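Local coordinates for actin binding protein family protein (Entamoeba histolytica HM-1:IMSS, PDB 6K2F), which probably sequesters actin monomers and thereby inhibits actin polymerization, this chain being the N-terminal cofilin-type actin-binding domain of the longer twinfilin protein, at residues N20-Q25 with L65-T70; A26-E31 with M96-T101; G59-I64 with Y85-A90; F114-H119 with S129-F134. All coordinates share one frame; numbering follows the deposited sequence.

Contact 1. Residues N20-Q25 with L65-T70; sequences NGRFIQ and LFRTET
Arg-22 starts with CG anti to the backbone N (chi1 -180°) and then bends at both chi2 and chi3, so that a side chain leaving away from 65-70 curls back over it. Arg-67 is also anti at its first torsion, stays extended through chi2 and bends only at chi3, which lays its guanidinium flat on that of Arg-22, the planes 28° apart. Two like charges are thus stacked, and the carboxylates of Glu-69 and, outside the two segments, Asp-48 probably offset the repulsion. Arg-22 makes an end-on salt bridge to Glu-69: OE2 receives NH1 at 2.8 Å through its anti lone pair and NH2 at 2.9 Å from above the carboxylate plane. The same NH1 also donates to Arg-67 O. Arg-67 grips Gly-21 O side-on, NE pointing almost along the C=O axis at 2.8 Å and NH2 bonding less straight at 3.2 Å. These in-plane bonds fix the rotation of both flat groups.

Nearer the backbone, Arg-22 sets CD over the face of the Phe-66 ring, 4.0 Å from the centroid. The Phe-23 and Phe-66 planes are only 23° apart but so displaced that the rings hardly overlap, with Phe-23 CD2 to Phe-66 CE2 at 3.5 Å.

Two antiparallel strands of the central ADF-homology sheet meet here, Ile-24 with Leu-65 as the hydrogen-bonded pair and Phe-23 with Phe-66 as the non-hydrogen-bonded one. Arg-22 and Phe-23 form a classic beta bulge opposite Glu-39 of strand 32-39. Helix 6-18 packs on Ile-24 and Leu-65; on the other face helix 45-49 packs on Phe-66, while strand 77-85 continues the sheet beyond 62-68.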
loop_
_atom_site.group_PDB
_atom_site.type_symbol
_atom_site.label_atom_id
_atom_site.label_comp_id
_atom_site.label_asym_id
_atom_site.label_seq_id
_atom_site.Cartn_x
_atom_site.Cartn_y
_atom_site.Cartn_z
ATOM N N ASN A 20 -1.575 3.693 5.173
ATOM C CA ASN A 20 -1.937 2.247 5.147
ATOM C C ASN A 20 -2.850 1.932 3.958
ATOM O O ASN A 20 -3.635 0.983 4.026
ATOM C CB ASN A 20 -2.583 1.768 6.450
ATOM C CG ASN A 20 -3.845 2.521 6.821
ATOM O OD1 ASN A 20 -4.220 3.499 6.167
ATOM N ND2 ASN A 20 -4.495 2.079 7.885
ATOM N N GLY A 21 -2.671 2.647 2.870
ATOM C CA GLY A 21 -3.353 2.410 1.586
ATOM C C GLY A 21 -2.674 3.263 0.549
ATOM O O GLY A 21 -1.837 4.104 0.941
ATOM N N ARG A 22 -3.044 3.109 -0.714
ATOM C CA ARG A 22 -2.360 3.833 -1.801
ATOM C C ARG A 22 -3.269 4.905 -2.400
ATOM O O ARG A 22 -2.764 6.007 -2.675
ATOM C CB ARG A 22 -1.874 2.854 -2.866
ATOM C CG ARG A 22 -1.151 3.550 -4.011
ATOM C CD ARG A 22 0.105 4.308 -3.597
ATOM N NE ARG A 22 1.149 3.394 -3.174
ATOM C CZ ARG A 22 2.307 3.750 -2.651
ATOM N NH1 ARG A 22 2.597 5.023 -2.435
ATOM N NH2 ARG A 22 3.179 2.821 -2.300
ATOM N N PHE A 23 -4.510 4.582 -2.755
ATOM C CA PHE A 23 -5.327 5.615 -3.413
ATOM C C PHE A 23 -6.812 5.456 -3.126
ATOM O O PHE A 23 -7.285 4.397 -2.748
ATOM C CB PHE A 23 -5.018 5.678 -4.907
ATOM C CG PHE A 23 -5.394 4.513 -5.777
ATOM C CD1 PHE A 23 -6.685 4.336 -6.226
ATOM C CD2 PHE A 23 -4.405 3.698 -6.299
ATOM C CE1 PHE A 23 -6.979 3.342 -7.138
ATOM C CE2 PHE A 23 -4.704 2.707 -7.220
ATOM C CZ PHE A 23 -5.991 2.528 -7.634
ATOM N N ILE A 24 -7.488 6.572 -3.343
ATOM C CA ILE A 24 -8.957 6.702 -3.189
ATOM C C ILE A 24 -9.491 7.225 -4.508
ATOM O O ILE A 24 -9.009 8.237 -4.985
ATOM C CB ILE A 24 -9.324 7.649 -2.039
ATOM C CG1 ILE A 24 -8.711 7.185 -0.720
ATOM C CG2 ILE A 24 -10.837 7.797 -1.965
ATOM C CD1 ILE A 24 -8.725 8.247 0.379
ATOM N N GLN A 25 -10.415 6.500 -5.105
ATOM C CA GLN A 25 -11.125 6.984 -6.304
ATOM C C GLN A 25 -12.369 7.686 -5.801
ATOM O O GLN A 25 -13.012 7.138 -4.864
ATOM C CB GLN A 25 -11.510 5.855 -7.244
ATOM C CG GLN A 25 -12.154 6.350 -8.534
ATOM C CD GLN A 25 -12.439 5.185 -9.443
ATOM O OE1 GLN A 25 -12.708 4.079 -8.987
ATOM N NE2 GLN A 25 -12.389 5.436 -10.732
ATOM N N LEU A 65 -7.054 10.127 -5.771
ATOM C CA LEU A 65 -6.095 10.699 -4.806
ATOM C C LEU A 65 -5.043 9.631 -4.552
ATOM O O LEU A 65 -5.384 8.607 -3.963
ATOM C CB LEU A 65 -6.832 11.103 -3.535
ATOM C CG LEU A 65 -8.003 12.042 -3.756
ATOM C CD1 LEU A 65 -8.705 12.338 -2.452
ATOM C CD2 LEU A 65 -7.541 13.311 -4.431
ATOM N N PHE A 66 -3.854 9.839 -5.085
ATOM C CA PHE A 66 -2.807 8.802 -5.149
ATOM C C PHE A 66 -1.654 9.230 -4.234
ATOM O O PHE A 66 -1.003 10.243 -4.447
ATOM C CB PHE A 66 -2.358 8.605 -6.588
ATOM C CG PHE A 66 -1.548 7.358 -6.797
ATOM C CD1 PHE A 66 -0.203 7.352 -6.476
ATOM C CD2 PHE A 66 -2.118 6.216 -7.340
ATOM C CE1 PHE A 66 0.558 6.219 -6.680
ATOM C CE2 PHE A 66 -1.359 5.065 -7.498
ATOM C CZ PHE A 66 -0.025 5.076 -7.179
ATOM N N ARG A 67 -1.387 8.421 -3.239
ATOM C CA ARG A 67 -0.381 8.744 -2.199
ATOM C C ARG A 67 1.031 8.512 -2.743
ATOM O O ARG A 67 1.286 7.448 -3.301
ATOM C CB ARG A 67 -0.629 7.889 -0.960
ATOM C CG ARG A 67 0.231 8.296 0.226
ATOM C CD ARG A 67 0.002 7.438 1.457
ATOM N NE ARG A 67 0.158 6.019 1.169
ATOM C CZ ARG A 67 1.306 5.380 0.989
ATOM N NH1 ARG A 67 2.459 6.025 1.064
ATOM N NH2 ARG A 67 1.309 4.082 0.740
ATOM N N THR A 68 1.913 9.491 -2.590
ATOM C CA THR A 68 3.337 9.347 -2.966
ATOM C C THR A 68 4.101 8.708 -1.811
ATOM O O THR A 68 3.516 8.427 -0.747
ATOM C CB THR A 68 3.999 10.679 -3.344
ATOM O OG1 THR A 68 4.279 11.442 -2.169
ATOM C CG2 THR A 68 3.155 11.474 -4.315
ATOM N N GLU A 69 5.424 8.544 -1.967
ATOM C CA GLU A 69 6.330 8.068 -0.889
ATOM C C GLU A 69 6.953 9.230 -0.115
ATOM O O GLU A 69 7.759 8.971 0.784
ATOM C CB GLU A 69 7.432 7.206 -1.499
ATOM C CG GLU A 69 6.935 5.868 -2.006
ATOM C CD GLU A 69 6.210 5.061 -0.948
ATOM O OE1 GLU A 69 6.792 4.822 0.126
ATOM O OE2 GLU A 69 5.045 4.744 -1.172
ATOM N N THR A 70 6.623 10.470 -0.478
ATOM C CA THR A 70 7.222 11.667 0.148
ATOM C C THR A 70 6.351 12.057 1.341
ATOM O O THR A 70 5.142 12.201 1.170
ATOM C CB THR A 70 7.404 12.790 -0.879
ATOM O OG1 THR A 70 8.365 12.311 -1.822
ATOM C CG2 THR A 70 7.900 14.075 -0.256
#

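Contact 2. Residues A26-E31 with M96-T101; sequences ATIVDE and MLYSST
Leu-97 is the first residue of 96-101 to touch the strand. With CG anti to its backbone N, it points toward Ile-28 and crosses it obliquely, CD2 lying 3.9 Å from Ile-28 CG2.

Tyr-98 follows and makes the main meeting. Its side chain and that of Ile-28 come from opposite directions and their ends overlap, Ile-28 lying over one ring face. Ile-28, extended at chi2 (175°), sets CD1 directly over the middle of the ring, 3.7 Å from the Tyr-98 centroid and only 2° off the ring normal, a CH-pi contact of nearly ideal alignment. CG1 lies over the same face, nearer the hydroxyl end. The Tyr-98 hydroxyl then accepts a straight hydrogen bond from Ile-28 N at 2.9 Å (168°), with Thr-27 CB alongside at 3.4 Å from OH. In the plane of the ring a water bonds to Tyr-98 OH at a short 2.5 Å and donates to Ile-28 O at 2.8 Å, so that one side chain reaches both polar groups of the Ile-28 backbone.

Thr-101 completes the row one turn later. Its OG1 donates to Leu-97 O at 2.7 Å, and CG2 rests 4.1 Å from Ile-28 CD1.

In the ADF-homology fold helices 92-101 and 103-109, just before the last strand, probably together correspond to the long helix that meets actin in relatives. Helix 92-101 crosses strand 23-29 with Tyr-63 of the adjacent strand 62-68 beneath it, bonded through OH to Tyr-98 O, while Ile-2 packs on both Ile-28 and Leu-97 and strand 32-39 borders the other side of 23-29.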
loop_
_atom_site.group_PDB
_atom_site.type_symbol
_atom_site.label_atom_id
_atom_site.label_comp_id
_atom_site.label_asym_id
_atom_site.label_seq_id
_atom_site.Cartn_x
_atom_site.Cartn_y
_atom_site.Cartn_z
ATOM N N ALA A 26 -12.668 8.855 -6.351
ATOM C CA ALA A 26 -13.853 9.622 -5.920
ATOM C C ALA A 26 -14.617 10.094 -7.149
ATOM O O ALA A 26 -14.007 10.355 -8.185
ATOM C CB ALA A 26 -13.438 10.774 -5.045
ATOM N N THR A 27 -15.928 10.218 -7.028
ATOM C CA THR A 27 -16.777 10.779 -8.097
ATOM C C THR A 27 -17.743 11.778 -7.481
ATOM O O THR A 27 -18.011 11.726 -6.267
ATOM C CB THR A 27 -17.557 9.719 -8.890
ATOM O OG1 THR A 27 -18.420 9.005 -8.006
ATOM C CG2 THR A 27 -16.639 8.737 -9.580
ATOM N N ILE A 28 -18.291 12.636 -8.326
ATOM C CA ILE A 28 -19.319 13.614 -7.897
ATOM C C ILE A 28 -20.675 12.903 -7.943
ATOM O O ILE A 28 -21.116 12.462 -9.025
ATOM C CB ILE A 28 -19.239 14.875 -8.772
ATOM C CG1 ILE A 28 -17.839 15.483 -8.695
ATOM C CG2 ILE A 28 -20.331 15.855 -8.379
ATOM C CD1 ILE A 28 -17.593 16.669 -9.617
ATOM N N VAL A 29 -21.321 12.826 -6.782
ATOM C CA VAL A 29 -22.604 12.125 -6.554
ATOM C C VAL A 29 -23.456 13.086 -5.739
ATOM O O VAL A 29 -22.986 13.557 -4.689
ATOM C CB VAL A 29 -22.432 10.783 -5.823
ATOM C CG1 VAL A 29 -23.785 10.148 -5.522
ATOM C CG2 VAL A 29 -21.579 9.818 -6.613
ATOM N N ASP A 30 -24.677 13.353 -6.181
ATOM C CA ASP A 30 -25.588 14.246 -5.432
ATOM C C ASP A 30 -24.879 15.604 -5.358
ATOM O O ASP A 30 -24.594 16.131 -6.430
ATOM C CB ASP A 30 -25.998 13.529 -4.143
ATOM C CG ASP A 30 -26.822 12.266 -4.407
ATOM O OD1 ASP A 30 -27.318 12.108 -5.566
ATOM O OD2 ASP A 30 -26.993 11.463 -3.451
ATOM N N GLU A 31 -24.576 16.138 -4.171
ATOM C CA GLU A 31 -23.969 17.498 -4.061
ATOM C C GLU A 31 -22.503 17.387 -3.632
ATOM O O GLU A 31 -21.897 18.433 -3.305
ATOM C CB GLU A 31 -24.770 18.397 -3.109
ATOM C CG GLU A 31 -25.481 17.674 -1.973
ATOM C CD GLU A 31 -26.378 18.578 -1.148
ATOM O OE1 GLU A 31 -27.073 19.427 -1.745
ATOM O OE2 GLU A 31 -26.366 18.433 0.085
ATOM N N MET A 96 -17.095 20.315 -17.306
ATOM C CA MET A 96 -16.931 21.630 -16.636
ATOM C C MET A 96 -17.016 21.409 -15.123
ATOM O O MET A 96 -16.177 21.963 -14.393
ATOM C CB MET A 96 -17.996 22.646 -17.059
ATOM C CG MET A 96 -17.875 23.138 -18.500
ATOM S SD MET A 96 -16.225 23.752 -18.989
ATOM C CE MET A 96 -15.550 22.292 -19.779
ATOM N N LEU A 97 -17.981 20.610 -14.669
ATOM C CA LEU A 97 -18.146 20.329 -13.224
ATOM C C LEU A 97 -16.889 19.640 -12.693
ATOM O O LEU A 97 -16.380 20.061 -11.651
ATOM C CB LEU A 97 -19.361 19.431 -13.000
ATOM C CG LEU A 97 -19.793 19.306 -11.544
ATOM C CD1 LEU A 97 -20.246 20.648 -10.987
ATOM C CD2 LEU A 97 -20.903 18.280 -11.409
ATOM N N TYR A 98 -16.369 18.615 -13.366
ATOM C CA TYR A 98 -15.170 17.903 -12.862
ATOM C C TYR A 98 -13.940 18.802 -12.928
ATOM O O TYR A 98 -13.113 18.761 -12.024
ATOM C CB TYR A 98 -14.937 16.585 -13.597
ATOM C CG TYR A 98 -15.690 15.455 -12.956
ATOM C CD1 TYR A 98 -17.022 15.213 -13.256
ATOM C CD2 TYR A 98 -15.076 14.665 -12.010
ATOM C CE1 TYR A 98 -17.698 14.163 -12.647
ATOM C CE2 TYR A 98 -15.723 13.610 -11.409
ATOM C CZ TYR A 98 -17.052 13.373 -11.705
ATOM O OH TYR A 98 -17.744 12.344 -11.110
ATOM N N SER A 99 -13.801 19.582 -13.989
ATOM C CA SER A 99 -12.621 20.464 -14.150
ATOM C C SER A 99 -12.634 21.545 -13.061
ATOM O O SER A 99 -11.589 21.737 -12.399
ATOM C CB SER A 99 -12.588 21.040 -15.546
ATOM O OG SER A 99 -11.556 22.009 -15.667
ATOM N N SER A 100 -13.764 22.221 -12.852
ATOM C CA SER A 100 -13.872 23.344 -11.874
ATOM C C SER A 100 -13.751 22.818 -10.432
ATOM O O SER A 100 -13.265 23.567 -9.560
ATOM C CB SER A 100 -15.138 24.129 -12.058
ATOM O OG SER A 100 -16.268 23.330 -11.762
ATOM N N THR A 101 -14.161 21.576 -10.178
ATOM C CA THR A 101 -14.201 20.986 -8.805
ATOM C C THR A 101 -12.812 20.456 -8.410
ATOM O O THR A 101 -12.586 20.259 -7.191
ATOM C CB THR A 101 -15.318 19.939 -8.723
ATOM O OG1 THR A 101 -16.556 20.590 -9.007
ATOM C CG2 THR A 101 -15.370 19.228 -7.393
HETATM O O HOH W 1 -20.152 11.814 -11.535
#

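Contact 3. Residues G59-I64 with Y85-A90; sequences GEPSYI and YIPDRA
The Tyr-85 ring has Pro-87 of its own segment on one face, with CD 3.6 Å above the plane and over the ring centre, while the backbone of 59-60 runs along its edge. There Glu-60 O approaches CE2 of Tyr-85 at 3.3 Å, and Gly-59 N donates to the Tyr-85 hydroxyl oxygen at 3.0 Å in a nearly straight bond. Pro-87 also packs on Gly-59, its CG 3.5 Å from Gly-59 C. The Arg-89 guanidinium lays one face over Gly-59, NH2 being 3.8 Å from Gly-59 CA; its charge is paired with Glu-58. Gly-59, with a positive phi of 85° and no side chain, lets this flat group come down on its backbone.

These residues lie where strand 62-68 of the central ADF-homology sheet begins and its antiparallel neighbour 77-85 ends. Ser-62 and Tyr-85 are the hydrogen-bonded pair here: Ser-62 N donates to Tyr-85 O, and Tyr-85 N meets Ser-62 O at 2.9 Å almost along the C=O axis. The chain then turns as a type I beta turn from Pro-87 to Ala-90 on its way to helix 92-101. Pro-61 fits against this turn, its CG 3.8 Å from Ala-90 CB, and crosses Pro-87 at about a right angle.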
loop_
_atom_site.group_PDB
_atom_site.type_symbol
_atom_site.label_atom_id
_atom_site.label_comp_id
_atom_site.label_asym_id
_atom_site.label_seq_id
_atom_site.Cartn_x
_atom_site.Cartn_y
_atom_site.Cartn_z
ATOM N N GLY A 59 -14.972 6.964 -20.475
ATOM C CA GLY A 59 -16.020 7.970 -20.732
ATOM C C GLY A 59 -16.624 8.529 -19.468
ATOM O O GLY A 59 -17.434 9.462 -19.615
ATOM N N GLU A 60 -16.281 7.991 -18.283
ATOM C CA GLU A 60 -16.846 8.440 -16.976
ATOM C C GLU A 60 -15.764 9.194 -16.214
ATOM O O GLU A 60 -14.784 8.589 -15.815
ATOM C CB GLU A 60 -17.310 7.234 -16.169
ATOM C CG GLU A 60 -18.491 6.511 -16.795
ATOM C CD GLU A 60 -19.161 5.462 -15.910
ATOM O OE1 GLU A 60 -18.763 5.312 -14.724
ATOM O OE2 GLU A 60 -20.066 4.778 -16.423
ATOM N N PRO A 61 -15.891 10.519 -15.999
ATOM C CA PRO A 61 -14.906 11.243 -15.219
ATOM C C PRO A 61 -14.792 10.663 -13.808
ATOM O O PRO A 61 -15.744 10.263 -13.215
ATOM C CB PRO A 61 -15.392 12.689 -15.230
ATOM C CG PRO A 61 -16.304 12.770 -16.434
ATOM C CD PRO A 61 -16.941 11.403 -16.522
ATOM N N SER A 62 -13.567 10.662 -13.284
ATOM C CA SER A 62 -13.332 10.330 -11.863
ATOM C C SER A 62 -12.051 10.984 -11.402
ATOM O O SER A 62 -11.224 11.391 -12.246
ATOM C CB SER A 62 -13.353 8.852 -11.561
ATOM O OG SER A 62 -12.296 8.153 -12.190
ATOM N N TYR A 63 -11.927 11.132 -10.096
ATOM C CA TYR A 63 -10.679 11.574 -9.460
ATOM C C TYR A 63 -10.003 10.397 -8.782
ATOM O O TYR A 63 -10.665 9.538 -8.197
ATOM C CB TYR A 63 -10.957 12.610 -8.389
ATOM C CG TYR A 63 -11.698 13.830 -8.848
ATOM C CD1 TYR A 63 -11.108 14.753 -9.683
ATOM C CD2 TYR A 63 -12.979 14.092 -8.392
ATOM C CE1 TYR A 63 -11.775 15.903 -10.076
ATOM C CE2 TYR A 63 -13.643 15.248 -8.743
ATOM C CZ TYR A 63 -13.054 16.157 -9.594
ATOM O OH TYR A 63 -13.767 17.272 -9.943
ATOM N N ILE A 64 -8.677 10.417 -8.777
ATOM C CA ILE A 64 -7.874 9.467 -7.957
ATOM C C ILE A 64 -6.946 10.297 -7.082
ATOM O O ILE A 64 -6.197 11.101 -7.611
ATOM C CB ILE A 64 -7.005 8.515 -8.795
ATOM C CG1 ILE A 64 -7.771 7.807 -9.910
ATOM C CG2 ILE A 64 -6.312 7.543 -7.843
ATOM C CD1 ILE A 64 -8.632 6.727 -9.428
ATOM N N TYR A 85 -9.297 12.207 -14.234
ATOM C CA TYR A 85 -9.639 11.565 -15.523
ATOM C C TYR A 85 -10.904 12.255 -16.023
ATOM O O TYR A 85 -11.947 12.079 -15.399
ATOM C CB TYR A 85 -9.821 10.058 -15.363
ATOM C CG TYR A 85 -10.390 9.397 -16.597
ATOM C CD1 TYR A 85 -9.758 9.493 -17.822
ATOM C CD2 TYR A 85 -11.581 8.701 -16.551
ATOM C CE1 TYR A 85 -10.289 8.903 -18.958
ATOM C CE2 TYR A 85 -12.122 8.121 -17.678
ATOM C CZ TYR A 85 -11.479 8.213 -18.896
ATOM O OH TYR A 85 -12.041 7.649 -20.012
ATOM N N ILE A 86 -10.762 13.100 -17.024
ATOM C CA ILE A 86 -11.893 13.895 -17.555
ATOM C C ILE A 86 -11.890 13.698 -19.055
ATOM O O ILE A 86 -11.325 14.502 -19.801
ATOM C CB ILE A 86 -11.801 15.370 -17.122
ATOM C CG1 ILE A 86 -11.676 15.481 -15.603
ATOM C CG2 ILE A 86 -13.000 16.143 -17.674
ATOM C CD1 ILE A 86 -11.400 16.880 -15.122
ATOM N N PRO A 87 -12.482 12.576 -19.541
ATOM C CA PRO A 87 -12.444 12.252 -20.962
ATOM C C PRO A 87 -13.183 13.282 -21.820
ATOM O O PRO A 87 -14.196 13.791 -21.386
ATOM C CB PRO A 87 -13.065 10.850 -21.034
ATOM C CG PRO A 87 -13.901 10.725 -19.773
ATOM C CD PRO A 87 -13.146 11.535 -18.736
ATOM N N ASP A 88 -12.669 13.556 -23.014
ATOM C CA ASP A 88 -13.168 14.628 -23.909
ATOM C C ASP A 88 -14.618 14.344 -24.306
ATOM O O ASP A 88 -15.335 15.317 -24.594
ATOM C CB ASP A 88 -12.307 14.750 -25.160
ATOM C CG ASP A 88 -10.949 15.375 -24.950
ATOM O OD1 ASP A 88 -10.794 16.136 -23.969
ATOM O OD2 ASP A 88 -10.072 15.125 -25.803
ATOM N N ARG A 89 -15.044 13.074 -24.360
ATOM C CA ARG A 89 -16.403 12.768 -24.885
ATOM C C ARG A 89 -17.435 12.904 -23.761
ATOM O O ARG A 89 -18.661 12.871 -24.105
ATOM C CB ARG A 89 -16.492 11.381 -25.526
ATOM C CG ARG A 89 -16.507 10.209 -24.557
ATOM C CD ARG A 89 -16.560 8.925 -25.367
ATOM N NE ARG A 89 -16.755 7.753 -24.542
ATOM C CZ ARG A 89 -17.943 7.274 -24.172
ATOM N NH1 ARG A 89 -19.050 7.910 -24.514
ATOM N NH2 ARG A 89 -18.002 6.190 -23.420
ATOM N N ALA A 90 -17.023 13.097 -22.510
ATOM C CA ALA A 90 -17.976 13.378 -21.416
ATOM C C ALA A 90 -18.735 14.654 -21.815
ATOM O O ALA A 90 -18.186 15.545 -22.528
ATOM C CB ALA A 90 -17.281 13.492 -20.087
#

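Contact 4. Residues F114-H119 with S129-F134; sequences FLYEIH and SGYEAF
In this ADF-homology domain, helix 127-137 packs across strand 114-120 of the central sheet, the short axes crossing at 112°, and no hydrogen bond joins the two segments. Ile-118 is the main bump on the strand. It fits into the angle between two aromatic rings of the helix, one presented by its face and the other by its edge: CG1 sits squarely over the centre of the Phe-134 ring, 3.7 Å from the centroid, while Ile-118 CD1 runs on to the edge of the Tyr-131 ring, in its plane, 3.7 Å from Tyr-131 CD1.

Phe-134 in turn is the bump from the helix. With CG anti to its backbone N, the ring is carried out to lie on Ile-118, and its far edge drives into the face of Tyr-116. This pair is T-shaped, with planes at 71°; Phe-134 CE2 is off-centre toward the rim and 3.5 Å from Tyr-116 CG. Tyr-116 therefore walls off the end of the Phe-134 ring.

Within the sheet, backbone bonds from Ile-118 to Leu-82 and Ala-84 join the strand to its parallel neighbour 77-85. Tyr-131 crosses Tyr-116 at about a right angle, its OH lying at the ring edge, 3.9 Å from Tyr-116 CE2.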
loop_
_atom_site.group_PDB
_atom_site.type_symbol
_atom_site.label_atom_id
_atom_site.label_comp_id
_atom_site.label_asym_id
_atom_site.label_seq_id
_atom_site.Cartn_x
_atom_site.Cartn_y
_atom_site.Cartn_z
ATOM N N PHE A 114 -0.853 18.238 -2.141
ATOM C CA PHE A 114 -0.680 17.717 -3.522
ATOM C C PHE A 114 0.649 18.178 -4.101
ATOM O O PHE A 114 0.934 19.375 -4.202
ATOM C CB PHE A 114 -1.862 18.089 -4.408
ATOM C CG PHE A 114 -3.122 17.439 -3.911
ATOM C CD1 PHE A 114 -3.355 16.097 -4.153
ATOM C CD2 PHE A 114 -4.025 18.155 -3.141
ATOM C CE1 PHE A 114 -4.500 15.488 -3.683
ATOM C CE2 PHE A 114 -5.165 17.539 -2.664
ATOM C CZ PHE A 114 -5.399 16.214 -2.932
ATOM N N LEU A 115 1.454 17.196 -4.467
ATOM C CA LEU A 115 2.744 17.426 -5.155
ATOM C C LEU A 115 2.416 17.862 -6.584
ATOM O O LEU A 115 2.979 18.869 -7.060
ATOM C CB LEU A 115 3.509 16.102 -5.105
ATOM C CG LEU A 115 4.886 16.093 -5.752
ATOM C CD1 LEU A 115 5.881 16.835 -4.880
ATOM C CD2 LEU A 115 5.340 14.666 -5.998
ATOM N N TYR A 116 1.491 17.145 -7.229
ATOM C CA TYR A 116 1.052 17.454 -8.603
ATOM C C TYR A 116 -0.448 17.221 -8.739
ATOM O O TYR A 116 -0.990 16.306 -8.098
ATOM C CB TYR A 116 1.724 16.531 -9.621
ATOM C CG TYR A 116 3.217 16.678 -9.687
ATOM C CD1 TYR A 116 3.791 17.882 -10.061
ATOM C CD2 TYR A 116 4.046 15.617 -9.364
ATOM C CE1 TYR A 116 5.163 18.028 -10.130
ATOM C CE2 TYR A 116 5.422 15.758 -9.415
ATOM C CZ TYR A 116 5.974 16.958 -9.801
ATOM O OH TYR A 116 7.330 17.090 -9.883
ATOM N N GLU A 117 -1.054 18.001 -9.625
ATOM C CA GLU A 117 -2.421 17.753 -10.121
ATOM C C GLU A 117 -2.255 17.380 -11.588
ATOM O O GLU A 117 -1.751 18.234 -12.352
ATOM C CB GLU A 117 -3.283 18.975 -9.850
ATOM C CG GLU A 117 -3.341 19.331 -8.366
ATOM C CD GLU A 117 -4.316 20.450 -8.038
ATOM O OE1 GLU A 117 -4.986 20.916 -8.973
ATOM O OE2 GLU A 117 -4.399 20.853 -6.852
ATOM N N ILE A 118 -2.677 16.188 -11.967
ATOM C CA ILE A 118 -2.473 15.606 -13.319
ATOM C C ILE A 118 -3.834 15.444 -13.998
ATOM O O ILE A 118 -4.630 14.566 -13.590
ATOM C CB ILE A 118 -1.694 14.291 -13.264
ATOM C CG1 ILE A 118 -0.373 14.476 -12.528
ATOM C CG2 ILE A 118 -1.495 13.748 -14.671
ATOM C CD1 ILE A 118 0.413 13.204 -12.337
ATOM N N HIS A 119 -4.078 16.272 -15.006
ATOM C CA HIS A 119 -5.321 16.214 -15.809
ATOM C C HIS A 119 -5.077 15.268 -16.983
ATOM O O HIS A 119 -4.080 15.453 -17.688
ATOM C CB HIS A 119 -5.695 17.626 -16.239
ATOM C CG HIS A 119 -6.917 17.704 -17.081
ATOM N ND1 HIS A 119 -8.093 18.247 -16.605
ATOM C CD2 HIS A 119 -7.138 17.363 -18.370
ATOM C CE1 HIS A 119 -9.001 18.212 -17.575
ATOM N NE2 HIS A 119 -8.444 17.679 -18.660
ATOM N N SER A 129 3.642 4.726 -17.051
ATOM C CA SER A 129 4.030 5.361 -18.328
ATOM C C SER A 129 3.484 6.785 -18.384
ATOM O O SER A 129 4.240 7.711 -18.806
ATOM C CB SER A 129 3.542 4.561 -19.506
ATOM O OG SER A 129 4.225 3.323 -19.587
ATOM N N GLY A 130 2.209 6.949 -18.027
ATOM C CA GLY A 130 1.554 8.259 -18.087
ATOM C C GLY A 130 2.182 9.227 -17.098
ATOM O O GLY A 130 2.368 10.423 -17.430
ATOM N N TYR A 131 2.556 8.728 -15.922
ATOM C CA TYR A 131 3.183 9.571 -14.873
ATOM C C TYR A 131 4.553 10.053 -15.352
ATOM O O TYR A 131 4.900 11.241 -15.184
ATOM C CB TYR A 131 3.307 8.777 -13.573
ATOM C CG TYR A 131 3.821 9.592 -12.418
ATOM C CD1 TYR A 131 3.162 10.745 -12.031
ATOM C CD2 TYR A 131 4.988 9.247 -11.765
ATOM C CE1 TYR A 131 3.643 11.525 -10.992
ATOM C CE2 TYR A 131 5.476 10.012 -10.719
ATOM C CZ TYR A 131 4.804 11.155 -10.337
ATOM O OH TYR A 131 5.267 11.900 -9.294
ATOM N N GLU A 132 5.350 9.140 -15.907
ATOM C CA GLU A 132 6.705 9.494 -16.413
ATOM C C GLU A 132 6.559 10.539 -17.528
ATOM O O GLU A 132 7.335 11.489 -17.551
ATOM C CB GLU A 132 7.435 8.226 -16.838
ATOM C CG GLU A 132 7.772 7.309 -15.663
ATOM C CD GLU A 132 8.751 7.859 -14.627
ATOM O OE1 GLU A 132 9.454 8.850 -14.933
ATOM O OE2 GLU A 132 8.815 7.291 -13.506
ATOM N N ALA A 133 5.548 10.405 -18.387
ATOM C CA ALA A 133 5.306 11.363 -19.491
ATOM C C ALA A 133 4.938 12.729 -18.914
ATOM O O ALA A 133 5.427 13.742 -19.435
ATOM C CB ALA A 133 4.226 10.846 -20.411
ATOM N N PHE A 134 4.103 12.750 -17.879
ATOM C CA PHE A 134 3.719 14.006 -17.182
ATOM C C PHE A 134 4.981 14.678 -16.636
ATOM O O PHE A 134 5.159 15.902 -16.834
ATOM C CB PHE A 134 2.727 13.752 -16.048
ATOM C CG PHE A 134 2.556 14.946 -15.138
ATOM C CD1 PHE A 134 1.730 16.005 -15.490
ATOM C CD2 PHE A 134 3.265 15.045 -13.958
ATOM C CE1 PHE A 134 1.590 17.102 -14.657
ATOM C CE2 PHE A 134 3.142 16.152 -13.127
ATOM C CZ PHE A 134 2.296 17.177 -13.476
#

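In the fold
Contact 1 is the buried one, close to the centre of the chain; the other three are partly buried and lie farther out. Contacts 1 and 2 divide strand 23-29 between them, and contacts 1 and 3 divide strand 62-68; in both pairs the segments also alternate along the chain. Contact 4 joins the same sheet through strand 114-120. Chemistry follows position: contact 1 combines strand pairing with an ionic network, contact 3 frays from strand pairing into proline and turn contacts, and contacts 2 and 4 set helices across strands. Of those two, contact 2 uses a hydroxyl and a water, whereas contact 4 has no hydrogen bond across it and rests on aromatic and aliphatic packing. Tyr-63 links contacts 2 and 3.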